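Local structure of L544 (Acanthamoeba polyphaga mimivirus, 4AMQ) at residues Tyr163-Thr168 / Gln188-Asn193; Phe246-Leu251 / Lys358-Tyr363; Asp310-Lys313 / Asp318-Ile321. The protein probably acts as a metal-dependent nucleotidyl transferase of the giant-virus virion, possibly linked to transcription-coupled DNA repair. All coordinates share one frame; numbering follows the deposited sequence.

Contact 1. Residues Tyr163-Thr168 / Gln188-Asn193; sequences YKLRWT and QDVVKN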
ATOM      1  N   TYR A 163     -11.697   4.206  10.776  1.00 50.71           N
ATOM      2  CA  TYR A 163     -12.585   5.152  10.109  1.00 48.07           C
ATOM      3  C   TYR A 163     -13.088   4.585   8.786  1.00 47.37           C
ATOM      4  O   TYR A 163     -14.286   4.595   8.517  1.00 47.47           O
ATOM      5  CB  TYR A 163     -11.891   6.499   9.887  1.00 49.66           C
ATOM      6  CG  TYR A 163     -12.723   7.488   9.103  1.00 50.75           C
ATOM      7  CD1 TYR A 163     -14.063   7.687   9.402  1.00 50.81           C
ATOM      8  CD2 TYR A 163     -12.166   8.229   8.069  1.00 54.50           C
ATOM      9  CE1 TYR A 163     -14.827   8.587   8.691  1.00 55.68           C
ATOM     10  CE2 TYR A 163     -12.923   9.138   7.352  1.00 50.01           C
ATOM     11  CZ  TYR A 163     -14.253   9.311   7.667  1.00 55.54           C
ATOM     12  OH  TYR A 163     -15.016  10.211   6.958  1.00 62.08           O
ATOM     13  N   LYS A 164     -12.168   4.086   7.964  1.00 48.34           N
ATOM     14  CA  LYS A 164     -12.534   3.461   6.696  1.00 52.25           C
ATOM     15  C   LYS A 164     -12.867   1.986   6.896  1.00 45.05           C
ATOM     16  O   LYS A 164     -12.054   1.227   7.421  1.00 45.85           O
ATOM     17  CB  LYS A 164     -11.402   3.600   5.678  1.00 54.10           C
ATOM     18  CG  LYS A 164     -10.945   5.026   5.457  1.00 60.03           C
ATOM     19  CD  LYS A 164     -12.063   5.896   4.904  1.00 66.45           C
ATOM     20  CE  LYS A 164     -12.388   5.542   3.461  1.00 67.06           C
ATOM     21  NZ  LYS A 164     -13.430   6.447   2.898  1.00 76.65           N
ATOM     22  N   LEU A 165     -14.063   1.584   6.473  1.00 35.04           N
ATOM     23  CA  LEU A 165     -14.501   0.207   6.643  1.00 38.61           C
ATOM     24  C   LEU A 165     -13.831  -0.741   5.651  1.00 42.57           C
ATOM     25  O   LEU A 165     -14.086  -0.684   4.446  1.00 37.91           O
ATOM     26  CB  LEU A 165     -16.022   0.107   6.522  1.00 38.72           C
ATOM     27  CG  LEU A 165     -16.839   0.812   7.608  1.00 46.28           C
ATOM     28  CD1 LEU A 165     -18.326   0.644   7.354  1.00 44.19           C
ATOM     29  CD2 LEU A 165     -16.468   0.280   8.985  1.00 45.12           C
ATOM     30  N   ARG A 166     -12.967  -1.610   6.167  1.00 35.54           N
ATOM     31  CA  ARG A 166     -12.344  -2.637   5.346  1.00 33.29           C
ATOM     32  C   ARG A 166     -13.097  -3.949   5.528  1.00 36.15           C
ATOM     33  O   ARG A 166     -13.032  -4.567   6.590  1.00 38.37           O
ATOM     34  CB  ARG A 166     -10.866  -2.810   5.717  1.00 34.06           C
ATOM     35  CG  ARG A 166     -10.073  -1.507   5.738  1.00 40.31           C
ATOM     36  CD  ARG A 166      -8.564  -1.750   5.769  1.00 39.40           C
ATOM     37  NE  ARG A 166      -8.126  -2.446   6.977  1.00 39.85           N
ATOM     38  CZ  ARG A 166      -6.851  -2.651   7.300  1.00 41.78           C
ATOM     39  NH1 ARG A 166      -5.886  -2.210   6.508  1.00 37.19           N
ATOM     40  NH2 ARG A 166      -6.540  -3.295   8.417  1.00 38.62           N
ATOM     41  N   TRP A 167     -13.822  -4.363   4.497  1.00 34.01           N
ATOM     42  CA  TRP A 167     -14.587  -5.604   4.548  1.00 32.93           C
ATOM     43  C   TRP A 167     -13.729  -6.786   4.096  1.00 32.85           C
ATOM     44  O   TRP A 167     -13.042  -6.707   3.076  1.00 28.98           O
ATOM     45  CB  TRP A 167     -15.836  -5.496   3.665  1.00 34.89           C
ATOM     46  CG  TRP A 167     -16.796  -4.419   4.096  1.00 37.41           C
ATOM     47  CD1 TRP A 167     -16.586  -3.071   4.057  1.00 36.88           C
ATOM     48  CD2 TRP A 167     -18.117  -4.603   4.621  1.00 36.54           C
ATOM     49  NE1 TRP A 167     -17.689  -2.405   4.533  1.00 39.79           N
ATOM     50  CE2 TRP A 167     -18.644  -3.323   4.885  1.00 40.75           C
ATOM     51  CE3 TRP A 167     -18.903  -5.727   4.899  1.00 41.49           C
ATOM     52  CZ2 TRP A 167     -19.920  -3.134   5.413  1.00 40.83           C
ATOM     53  CZ3 TRP A 167     -20.171  -5.537   5.422  1.00 47.35           C
ATOM     54  CH2 TRP A 167     -20.666  -4.251   5.675  1.00 44.70           C
ATOM     55  N   THR A 168     -13.758  -7.876   4.857  1.00 31.51           N
ATOM     56  CA  THR A 168     -13.140  -9.119   4.411  1.00 32.33           C
ATOM     57  C   THR A 168     -14.091  -9.810   3.444  1.00 37.32           C
ATOM     58  O   THR A 168     -15.268  -9.449   3.364  1.00 34.76           O
ATOM     59  CB  THR A 168     -12.840 -10.075   5.582  1.00 32.87           C
ATOM     60  OG1 THR A 168     -14.057 -10.390   6.266  1.00 35.75           O
ATOM     61  CG2 THR A 168     -11.859  -9.443   6.561  1.00 29.94           C
ATOM     62  N   GLN A 188     -25.100  -3.608   2.074  1.00 51.22           N
ATOM     63  CA  GLN A 188     -26.007  -2.939   1.155  1.00 52.70           C
ATOM     64  C   GLN A 188     -26.196  -1.469   1.526  1.00 51.06           C
ATOM     65  O   GLN A 188     -26.231  -0.602   0.652  1.00 54.10           O
ATOM     66  CB  GLN A 188     -27.354  -3.658   1.099  1.00 54.77           C
ATOM     67  CG  GLN A 188     -28.333  -3.032   0.125  1.00 60.74           C
ATOM     68  CD  GLN A 188     -27.725  -2.825  -1.248  1.00 59.27           C
ATOM     69  OE1 GLN A 188     -27.155  -3.747  -1.832  1.00 59.48           O
ATOM     70  NE2 GLN A 188     -27.828  -1.605  -1.763  1.00 53.04           N
ATOM     71  N   ASP A 189     -26.309  -1.188   2.823  1.00 50.10           N
ATOM     72  CA  ASP A 189     -26.470   0.181   3.298  1.00 52.06           C
ATOM     73  C   ASP A 189     -25.270   1.010   2.869  1.00 51.32           C
ATOM     74  O   ASP A 189     -25.414   2.136   2.391  1.00 52.82           O
ATOM     75  CB  ASP A 189     -26.588   0.222   4.825  1.00 53.90           C
ATOM     76  CG  ASP A 189     -27.928  -0.280   5.332  1.00 56.03           C
ATOM     77  OD1 ASP A 189     -28.735  -0.782   4.520  1.00 54.65           O
ATOM     78  OD2 ASP A 189     -28.164  -0.181   6.556  1.00 58.07           O
ATOM     79  N   VAL A 190     -24.085   0.437   3.038  1.00 50.69           N
ATOM     80  CA  VAL A 190     -22.841   1.137   2.732  1.00 47.20           C
ATOM     81  C   VAL A 190     -22.704   1.499   1.251  1.00 45.73           C
ATOM     82  O   VAL A 190     -22.314   2.616   0.918  1.00 48.19           O
ATOM     83  CB  VAL A 190     -21.616   0.326   3.191  1.00 49.59           C
ATOM     84  CG1 VAL A 190     -20.342   0.964   2.691  1.00 47.42           C
ATOM     85  CG2 VAL A 190     -21.601   0.212   4.713  1.00 44.74           C
ATOM     86  N   VAL A 191     -23.019   0.562   0.362  1.00 44.23           N
ATOM     87  CA  VAL A 191     -22.958   0.845  -1.071  1.00 50.13           C
ATOM     88  C   VAL A 191     -23.971   1.914  -1.486  1.00 49.78           C
ATOM     89  O   VAL A 191     -23.713   2.708  -2.390  1.00 46.90           O
ATOM     90  CB  VAL A 191     -23.156  -0.425  -1.930  1.00 51.72           C
ATOM     91  CG1 VAL A 191     -24.030  -1.432  -1.212  1.00 54.70           C
ATOM     92  CG2 VAL A 191     -23.746  -0.064  -3.284  1.00 50.49           C
ATOM     93  N   LYS A 192     -25.119   1.936  -0.817  1.00 52.36           N
ATOM     94  CA  LYS A 192     -26.163   2.902  -1.137  1.00 54.01           C
ATOM     95  C   LYS A 192     -25.752   4.312  -0.723  1.00 50.62           C
ATOM     96  O   LYS A 192     -26.152   5.295  -1.347  1.00 51.62           O
ATOM     97  CB  LYS A 192     -27.485   2.517  -0.467  1.00 55.73           C
ATOM     98  CG  LYS A 192     -28.685   3.314  -0.962  1.00 60.94           C
ATOM     99  CD  LYS A 192     -28.933   3.067  -2.444  1.00 65.37           C
ATOM    100  CE  LYS A 192     -30.001   4.003  -2.998  1.00 66.48           C
ATOM    101  NZ  LYS A 192     -30.211   3.799  -4.460  1.00 67.75           N
ATOM    102  N   ASN A 193     -24.942   4.404   0.326  1.00 50.34           N
ATOM    103  CA  ASN A 193     -24.504   5.694   0.844  1.00 46.13           C
ATOM    104  C   ASN A 193     -23.152   6.138   0.301  1.00 46.02           C
ATOM    105  O   ASN A 193     -22.606   7.155   0.733  1.00 39.67           O
ATOM    106  CB  ASN A 193     -24.466   5.673   2.373  1.00 49.09           C
ATOM    107  CG  ASN A 193     -25.850   5.619   2.987  1.00 60.36           C
ATOM    108  OD1 ASN A 193     -26.574   6.615   2.996  1.00 64.79           O
ATOM    109  ND2 ASN A 193     -26.222   4.456   3.508  1.00 58.54           N
TER
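Val-190 meets Leu-165 and Trp-167 through a single methyl, CG2. That methyl sits 3.8 Å from Trp-167 CZ2 and 4.2 Å from Leu-165 CD1, so the tight part of the contact is one helix methyl set against two strand side chains. It comes to the benzo part of the indole obliquely, and the two side chains run antiparallel as they pass. Val-190 CG2 is turned across to the strand because it stands anti to its own carbonyl carbon, with CG1 anti to the backbone N (chi1 172°). The indole is held in its rotation by two neighbours: NE1 donates to Cys-106 O, and Phe-187 packs edge-to-face with the ring. In the fold, 164-167 is an outermost strand of the mixed six-stranded sheet of the nucleotidyltransferase domain, pairing antiparallel with 99-108, and helix 187-192 covers its side chains directly after the small 176-178/184-186 hairpin. No hydrogen bond links the two segments. The helix's other side is looser and solvent-exposed, with Asp-189, Lys-192 and Asn-193 along it. At this C-terminal end Asn-193, just past the helix, turns its amide back on the last turn: Asn-193 ND2 donates to Asp-189 O at 2.7 Å, from above the carbonyl plane and with a bent N-H...O angle of 135°, while Asn-193 N reaches the same oxygen at 3.1 Å.

Contact 2. Residues Phe246-Leu251 / Lys358-Tyr363; sequences FMLFPL and KQSKKY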
ATOM      1  N   PHE A 246      12.612   9.811   0.092  1.00 27.32           N
ATOM      2  CA  PHE A 246      11.203  10.120  -0.100  1.00 37.08           C
ATOM      3  C   PHE A 246      10.960  11.618  -0.285  1.00 36.04           C
ATOM      4  O   PHE A 246       9.924  12.027  -0.810  1.00 37.61           O
ATOM      5  CB  PHE A 246      10.370   9.546   1.048  1.00 35.84           C
ATOM      6  CG  PHE A 246      10.362   8.042   1.085  1.00 39.89           C
ATOM      7  CD1 PHE A 246       9.502   7.321   0.271  1.00 35.61           C
ATOM      8  CD2 PHE A 246      11.229   7.348   1.914  1.00 36.59           C
ATOM      9  CE1 PHE A 246       9.498   5.937   0.291  1.00 40.11           C
ATOM     10  CE2 PHE A 246      11.230   5.965   1.938  1.00 39.76           C
ATOM     11  CZ  PHE A 246      10.362   5.258   1.127  1.00 38.11           C
ATOM     12  N   MET A 247      11.928  12.429   0.128  1.00 33.20           N
ATOM     13  CA  MET A 247      11.848  13.871  -0.065  1.00 35.24           C
ATOM     14  C   MET A 247      12.163  14.253  -1.510  1.00 34.44           C
ATOM     15  O   MET A 247      11.966  15.397  -1.912  1.00 35.90           O
ATOM     16  CB  MET A 247      12.785  14.595   0.903  1.00 36.82           C
ATOM     17  CG  MET A 247      12.406  14.405   2.367  1.00 40.27           C
ATOM     18  SD  MET A 247      13.767  14.704   3.514  1.00 48.00           S
ATOM     19  CE  MET A 247      13.985  16.475   3.335  1.00 47.34           C
ATOM     20  N   LEU A 248      12.653  13.290  -2.288  1.00 30.34           N
ATOM     21  CA  LEU A 248      12.865  13.499  -3.715  1.00 32.92           C
ATOM     22  C   LEU A 248      11.535  13.524  -4.463  1.00 32.30           C
ATOM     23  O   LEU A 248      11.428  14.128  -5.528  1.00 30.94           O
ATOM     24  CB  LEU A 248      13.757  12.402  -4.304  1.00 30.53           C
ATOM     25  CG  LEU A 248      15.226  12.344  -3.882  1.00 33.47           C
ATOM     26  CD1 LEU A 248      15.891  11.119  -4.488  1.00 31.71           C
ATOM     27  CD2 LEU A 248      15.968  13.609  -4.286  1.00 34.43           C
ATOM     28  N   PHE A 249      10.530  12.854  -3.902  1.00 29.80           N
ATOM     29  CA  PHE A 249       9.211  12.763  -4.525  1.00 31.66           C
ATOM     30  C   PHE A 249       8.517  14.126  -4.639  1.00 33.22           C
ATOM     31  O   PHE A 249       7.929  14.436  -5.676  1.00 33.30           O
ATOM     32  CB  PHE A 249       8.319  11.762  -3.779  1.00 32.59           C
ATOM     33  CG  PHE A 249       8.713  10.322  -3.981  1.00 33.62           C
ATOM     34  CD1 PHE A 249       9.935   9.850  -3.532  1.00 30.55           C
ATOM     35  CD2 PHE A 249       7.859   9.441  -4.629  1.00 35.05           C
ATOM     36  CE1 PHE A 249      10.296   8.522  -3.722  1.00 35.88           C
ATOM     37  CE2 PHE A 249       8.216   8.116  -4.822  1.00 38.64           C
ATOM     38  CZ  PHE A 249       9.435   7.656  -4.366  1.00 29.88           C
ATOM     39  N   PRO A 250       8.565  14.941  -3.574  1.00 31.50           N
ATOM     40  CA  PRO A 250       8.057  16.311  -3.732  1.00 40.49           C
ATOM     41  C   PRO A 250       8.853  17.078  -4.788  1.00 36.84           C
ATOM     42  O   PRO A 250       8.273  17.844  -5.559  1.00 31.22           O
ATOM     43  CB  PRO A 250       8.279  16.930  -2.349  1.00 37.51           C
ATOM     44  CG  PRO A 250       8.261  15.767  -1.412  1.00 41.20           C
ATOM     45  CD  PRO A 250       8.895  14.631  -2.171  1.00 32.35           C
ATOM     46  N   LEU A 251      10.165  16.863  -4.831  1.00 33.35           N
ATOM     47  CA  LEU A 251      11.006  17.532  -5.819  1.00 36.02           C
ATOM     48  C   LEU A 251      10.625  17.125  -7.238  1.00 33.53           C
ATOM     49  O   LEU A 251      10.587  17.959  -8.138  1.00 36.31           O
ATOM     50  CB  LEU A 251      12.487  17.239  -5.567  1.00 36.27           C
ATOM     51  CG  LEU A 251      13.069  17.689  -4.226  1.00 38.11           C
ATOM     52  CD1 LEU A 251      14.572  17.451  -4.197  1.00 39.57           C
ATOM     53  CD2 LEU A 251      12.753  19.154  -3.963  1.00 44.52           C
ATOM     54  N   LYS A 358      20.304   7.704   3.201  1.00 36.64           N
ATOM     55  CA  LYS A 358      21.695   8.140   3.272  1.00 40.34           C
ATOM     56  C   LYS A 358      22.270   8.373   1.880  1.00 40.39           C
ATOM     57  O   LYS A 358      22.904   9.395   1.625  1.00 45.57           O
ATOM     58  CB  LYS A 358      22.544   7.103   4.010  1.00 46.17           C
ATOM     59  CG  LYS A 358      23.996   7.512   4.196  1.00 48.07           C
ATOM     60  CD  LYS A 358      24.887   6.306   4.455  1.00 54.02           C
ATOM     61  CE  LYS A 358      26.280   6.738   4.889  1.00 66.63           C
ATOM     62  NZ  LYS A 358      26.864   7.757   3.972  1.00 69.61           N
ATOM     63  N   GLN A 359      22.045   7.418   0.985  1.00 37.26           N
ATOM     64  CA  GLN A 359      22.558   7.507  -0.377  1.00 34.69           C
ATOM     65  C   GLN A 359      21.806   8.547  -1.199  1.00 38.70           C
ATOM     66  O   GLN A 359      22.207   8.872  -2.317  1.00 37.10           O
ATOM     67  CB  GLN A 359      22.462   6.150  -1.076  1.00 36.72           C
ATOM     68  CG  GLN A 359      23.261   5.037  -0.418  1.00 36.83           C
ATOM     69  CD  GLN A 359      23.044   3.702  -1.097  1.00 36.60           C
ATOM     70  OE1 GLN A 359      23.437   3.503  -2.248  1.00 39.29           O
ATOM     71  NE2 GLN A 359      22.399   2.780  -0.393  1.00 36.73           N
ATOM     72  N   SER A 360      20.712   9.064  -0.645  1.00 36.33           N
ATOM     73  CA  SER A 360      19.854   9.994  -1.376  1.00 40.06           C
ATOM     74  C   SER A 360      20.086  11.454  -0.991  1.00 41.67           C
ATOM     75  O   SER A 360      19.716  12.359  -1.734  1.00 39.32           O
ATOM     76  CB  SER A 360      18.379   9.640  -1.170  1.00 30.29           C
ATOM     77  OG  SER A 360      18.019   8.491  -1.912  1.00 32.70           O
ATOM     78  N   LYS A 361      20.701  11.675   0.168  1.00 42.74           N
ATOM     79  CA  LYS A 361      20.830  13.016   0.732  1.00 41.90           C
ATOM     80  C   LYS A 361      21.442  14.025  -0.229  1.00 46.49           C
ATOM     81  O   LYS A 361      21.014  15.179  -0.279  1.00 45.73           O
ATOM     82  CB  LYS A 361      21.635  12.978   2.034  1.00 46.89           C
ATOM     83  CG  LYS A 361      21.888  14.351   2.648  1.00 47.42           C
ATOM     84  CD  LYS A 361      22.573  14.246   4.005  1.00 55.84           C
ATOM     85  CE  LYS A 361      23.000  15.616   4.510  1.00 57.64           C
ATOM     86  NZ  LYS A 361      21.867  16.585   4.584  1.00 63.16           N
ATOM     87  N   LYS A 362      22.441  13.586  -0.989  1.00 44.08           N
ATOM     88  CA  LYS A 362      23.158  14.468  -1.902  1.00 45.04           C
ATOM     89  C   LYS A 362      22.317  14.853  -3.112  1.00 47.84           C
ATOM     90  O   LYS A 362      22.394  15.984  -3.595  1.00 47.79           O
ATOM     91  CB  LYS A 362      24.459  13.814  -2.358  1.00 47.74           C
ATOM     92  CG  LYS A 362      24.311  12.341  -2.675  1.00 49.81           C
ATOM     93  CD  LYS A 362      25.585  11.760  -3.271  1.00 54.62           C
ATOM     94  CE  LYS A 362      25.845  12.313  -4.656  1.00 59.01           C
ATOM     95  NZ  LYS A 362      26.882  11.533  -5.386  1.00 61.38           N
ATOM     96  N   TYR A 363      21.519  13.911  -3.607  1.00 47.15           N
ATOM     97  CA  TYR A 363      20.635  14.211  -4.724  1.00 39.61           C
ATOM     98  C   TYR A 363      19.527  15.154  -4.284  1.00 40.33           C
ATOM     99  O   TYR A 363      19.036  15.960  -5.072  1.00 45.92           O
ATOM    100  CB  TYR A 363      20.057  12.934  -5.321  1.00 38.25           C
ATOM    101  CG  TYR A 363      21.127  12.021  -5.854  1.00 46.15           C
ATOM    102  CD1 TYR A 363      21.645  12.201  -7.127  1.00 49.44           C
ATOM    103  CD2 TYR A 363      21.639  10.990  -5.075  1.00 43.61           C
ATOM    104  CE1 TYR A 363      22.634  11.379  -7.617  1.00 50.23           C
ATOM    105  CE2 TYR A 363      22.631  10.163  -5.556  1.00 45.76           C
ATOM    106  CZ  TYR A 363      23.124  10.361  -6.829  1.00 50.86           C
ATOM    107  OH  TYR A 363      24.113   9.543  -7.324  1.00 52.19           O
TER
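Ser-360 OG, 4.3 Å from Leu-248 CD1, is hydrogen-bonded to Val-356 O one turn back in its own helix, so the hydroxyl already has a partner, and Leu-248 CD1 adds only a loose apolar contact. The contact is plain helix packing in the helical domain: helix 248-254 leans on the long helix 334-368 just where that helix is kinked, the N atoms of Lys-362 and Tyr-363 making no bond to the preceding turn. Leu-248 supplies nearly all of the contact from its side. With CG anti to the carbonyl carbon (chi1 -68°), the branch point lies on the side of the other helix, and its methyls divide the work, CD1 going to the serine and CD2 to Tyr-363. CD2 rests against main chain more than side chain, 3.9 Å from Tyr-363 C and from its O, and 4.3 Å from Tyr-363 CB. Beyond CB the tyrosine turns away, and its side chain touches Ile-268 and Lys-272 of helix 259-272. Leu-248 also touches Ile-269 of that helix, which therefore backs both partners. Nearby, Met-247 and Leu-251 pack on Phe-364 of the same long helix. The tyrosine ring is flanked by its own helix: Lys-362 CE lies 3.9 Å above one face, offset toward the rim, and Gln-359 O meets the ring edge in its plane.

Contact 3. Residues Asp310-Lys313 / Asp318-Ile321; sequences DIRK and DMNI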
ATOM      1  N   ASP A 310      17.434 -10.699  -3.504  1.00 38.28           N
ATOM      2  CA  ASP A 310      17.514  -9.333  -4.028  1.00 37.98           C
ATOM      3  C   ASP A 310      18.228  -8.349  -3.105  1.00 32.96           C
ATOM      4  O   ASP A 310      18.797  -7.360  -3.565  1.00 36.49           O
ATOM      5  CB  ASP A 310      16.119  -8.809  -4.372  1.00 34.87           C
ATOM      6  CG  ASP A 310      15.472  -9.585  -5.498  1.00 41.59           C
ATOM      7  OD1 ASP A 310      16.208 -10.240  -6.262  1.00 41.27           O
ATOM      8  OD2 ASP A 310      14.231  -9.534  -5.620  1.00 39.41           O
ATOM      9  N   ILE A 311      18.193  -8.621  -1.807  1.00 32.99           N
ATOM     10  CA  ILE A 311      18.788  -7.737  -0.814  1.00 32.17           C
ATOM     11  C   ILE A 311      20.295  -7.584  -1.031  1.00 36.66           C
ATOM     12  O   ILE A 311      20.892  -6.575  -0.643  1.00 36.57           O
ATOM     13  CB  ILE A 311      18.519  -8.268   0.608  1.00 38.91           C
ATOM     14  CG1 ILE A 311      18.668  -7.156   1.637  1.00 40.66           C
ATOM     15  CG2 ILE A 311      19.441  -9.420   0.937  1.00 42.32           C
ATOM     16  CD1 ILE A 311      17.650  -6.082   1.469  1.00 33.92           C
ATOM     17  N   ARG A 312      20.896  -8.583  -1.672  1.00 35.40           N
ATOM     18  CA  ARG A 312      22.337  -8.595  -1.899  1.00 39.41           C
ATOM     19  C   ARG A 312      22.742  -7.610  -2.991  1.00 37.25           C
ATOM     20  O   ARG A 312      23.920  -7.274  -3.131  1.00 35.95           O
ATOM     21  CB  ARG A 312      22.812 -10.004  -2.263  1.00 39.77           C
ATOM     22  CG  ARG A 312      22.521 -11.056  -1.204  1.00 35.25           C
ATOM     23  CD  ARG A 312      22.644 -12.459  -1.769  1.00 40.27           C
ATOM     24  NE  ARG A 312      22.408 -13.468  -0.744  1.00 43.16           N
ATOM     25  CZ  ARG A 312      23.335 -13.893   0.108  1.00 45.31           C
ATOM     26  NH1 ARG A 312      24.563 -13.394   0.057  1.00 43.85           N
ATOM     27  NH2 ARG A 312      23.032 -14.814   1.012  1.00 47.66           N
ATOM     28  N   LYS A 313      21.763  -7.152  -3.763  1.00 38.67           N
ATOM     29  CA  LYS A 313      22.014  -6.180  -4.820  1.00 37.69           C
ATOM     30  C   LYS A 313      22.104  -4.768  -4.252  1.00 37.97           C
ATOM     31  O   LYS A 313      22.610  -3.857  -4.907  1.00 44.26           O
ATOM     32  CB  LYS A 313      20.921  -6.242  -5.888  1.00 36.52           C
ATOM     33  CG  LYS A 313      20.699  -7.622  -6.491  1.00 39.90           C
ATOM     34  CD  LYS A 313      19.946  -7.515  -7.808  1.00 46.48           C
ATOM     35  CE  LYS A 313      19.680  -8.879  -8.423  1.00 55.82           C
ATOM     36  NZ  LYS A 313      18.532  -9.571  -7.776  1.00 55.73           N
ATOM     37  N   ASP A 318      22.817  -4.085   6.629  1.00 39.98           N
ATOM     38  CA  ASP A 318      23.336  -4.937   7.689  1.00 43.95           C
ATOM     39  C   ASP A 318      22.990  -6.388   7.388  1.00 46.48           C
ATOM     40  O   ASP A 318      21.914  -6.866   7.747  1.00 48.00           O
ATOM     41  CB  ASP A 318      22.751  -4.524   9.040  1.00 45.52           C
ATOM     42  CG  ASP A 318      23.265  -5.374  10.181  1.00 47.87           C
ATOM     43  OD1 ASP A 318      24.270  -6.087   9.983  1.00 53.04           O
ATOM     44  OD2 ASP A 318      22.671  -5.325  11.277  1.00 52.98           O
ATOM     45  N   MET A 319      23.907  -7.087   6.727  1.00 47.99           N
ATOM     46  CA  MET A 319      23.662  -8.463   6.301  1.00 50.10           C
ATOM     47  C   MET A 319      23.510  -9.451   7.457  1.00 47.87           C
ATOM     48  O   MET A 319      23.185 -10.616   7.239  1.00 48.11           O
ATOM     49  CB  MET A 319      24.750  -8.931   5.329  1.00 51.02           C
ATOM     50  CG  MET A 319      24.694  -8.240   3.975  1.00 45.02           C
ATOM     51  SD  MET A 319      23.121  -8.519   3.135  1.00 53.41           S
ATOM     52  CE  MET A 319      23.241 -10.269   2.770  1.00 49.73           C
ATOM     53  N   ASN A 320      23.740  -8.988   8.683  1.00 48.78           N
ATOM     54  CA  ASN A 320      23.475  -9.810   9.862  1.00 51.12           C
ATOM     55  C   ASN A 320      21.988 -10.100  10.006  1.00 49.16           C
ATOM     56  O   ASN A 320      21.599 -11.162  10.492  1.00 48.67           O
ATOM     57  CB  ASN A 320      23.994  -9.140  11.135  1.00 51.99           C
ATOM     58  CG  ASN A 320      25.505  -9.063  11.181  1.00 62.04           C
ATOM     59  OD1 ASN A 320      26.198  -9.804  10.483  1.00 62.67           O
ATOM     60  ND2 ASN A 320      26.025  -8.167  12.011  1.00 63.85           N
ATOM     61  N   ILE A 321      21.161  -9.144   9.593  1.00 51.20           N
ATOM     62  CA  ILE A 321      19.715  -9.327   9.588  1.00 47.48           C
ATOM     63  C   ILE A 321      19.352 -10.513   8.702  1.00 44.23           C
ATOM     64  O   ILE A 321      18.492 -11.324   9.046  1.00 47.61           O
ATOM     65  CB  ILE A 321      18.979  -8.072   9.066  1.00 46.77           C
ATOM     66  CG1 ILE A 321      19.338  -6.840   9.903  1.00 52.26           C
ATOM     67  CG2 ILE A 321      17.471  -8.301   9.050  1.00 36.94           C
ATOM     68  CD1 ILE A 321      19.018  -6.979  11.382  1.00 53.38           C
TER
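Over one face of the Arg-312 guanidinium lies the terminal methyl of Met-319, with CE 4.5 Å from Arg-312 CZ. The second flat group, the Asp-318 carboxylate, is also met from above its plane: Asn-320 N donates to Asp-318 OD1 at 3.2 Å, an N-cap bond with an N-H...O angle of 151° that starts helix 319-331 immediately before the methionine. Met-319 spans the gap. Its chain bends at both chi2 (-60°) and chi3 (-68°), and these two bends bring CE across to Ile-311 and Arg-312, where it also lies 4.1 Å from Arg-312 CG and 4.3 Å from Ile-311 CG2. The arginine, extended from CG to NE, lies roughly perpendicular to the methionine chain, and the same methyl touches its stem and lies over its head. Arg-312 is exposed and Ile-311 buried, which puts CE at the border between solvent and core. No hydrogen bond or salt bridge joins the segments. The polar grip is local: Lys-313 NZ pairs with Asp-310 OD1 at 2.9 Å, while OD2 of the same carboxylate bridges to Arg-282, and this negative charge probably eases the closeness of the Lys-309 and Lys-313 ammonium groups. The contact closes a tight helix-loop-helix turn. Beneath it, Ile-311 and Ile-321 both reach Leu-348 of helix 334-368, Ile-311 touches Leu-279 of helix 274-292 as well, and Asp-318 N is tied to Asn-351 OD1, so the turn sits upon the long helix.

Contact 1 comes first along the chain and belongs to the nucleotidyltransferase domain, at the outer edge of the mixed sheet whose inner strands carry the manganese ligands Asp-66, Asp-68 and Asp-213. Contacts 2 and 3 follow in the helical domain, on the opposite side of the chain's centre, with centres 38 and 41 Å from that of contact 1. Their own centres are 22 Å apart, and their nearest atoms about 8 Å. Contact 3 falls in the chain between the two segments of contact 2, and helix 334-368 serves both: it supplies one segment of contact 2 and supports the turn of contact 3. The long helix is thus shared, while contact 1 belongs to the metal-binding part.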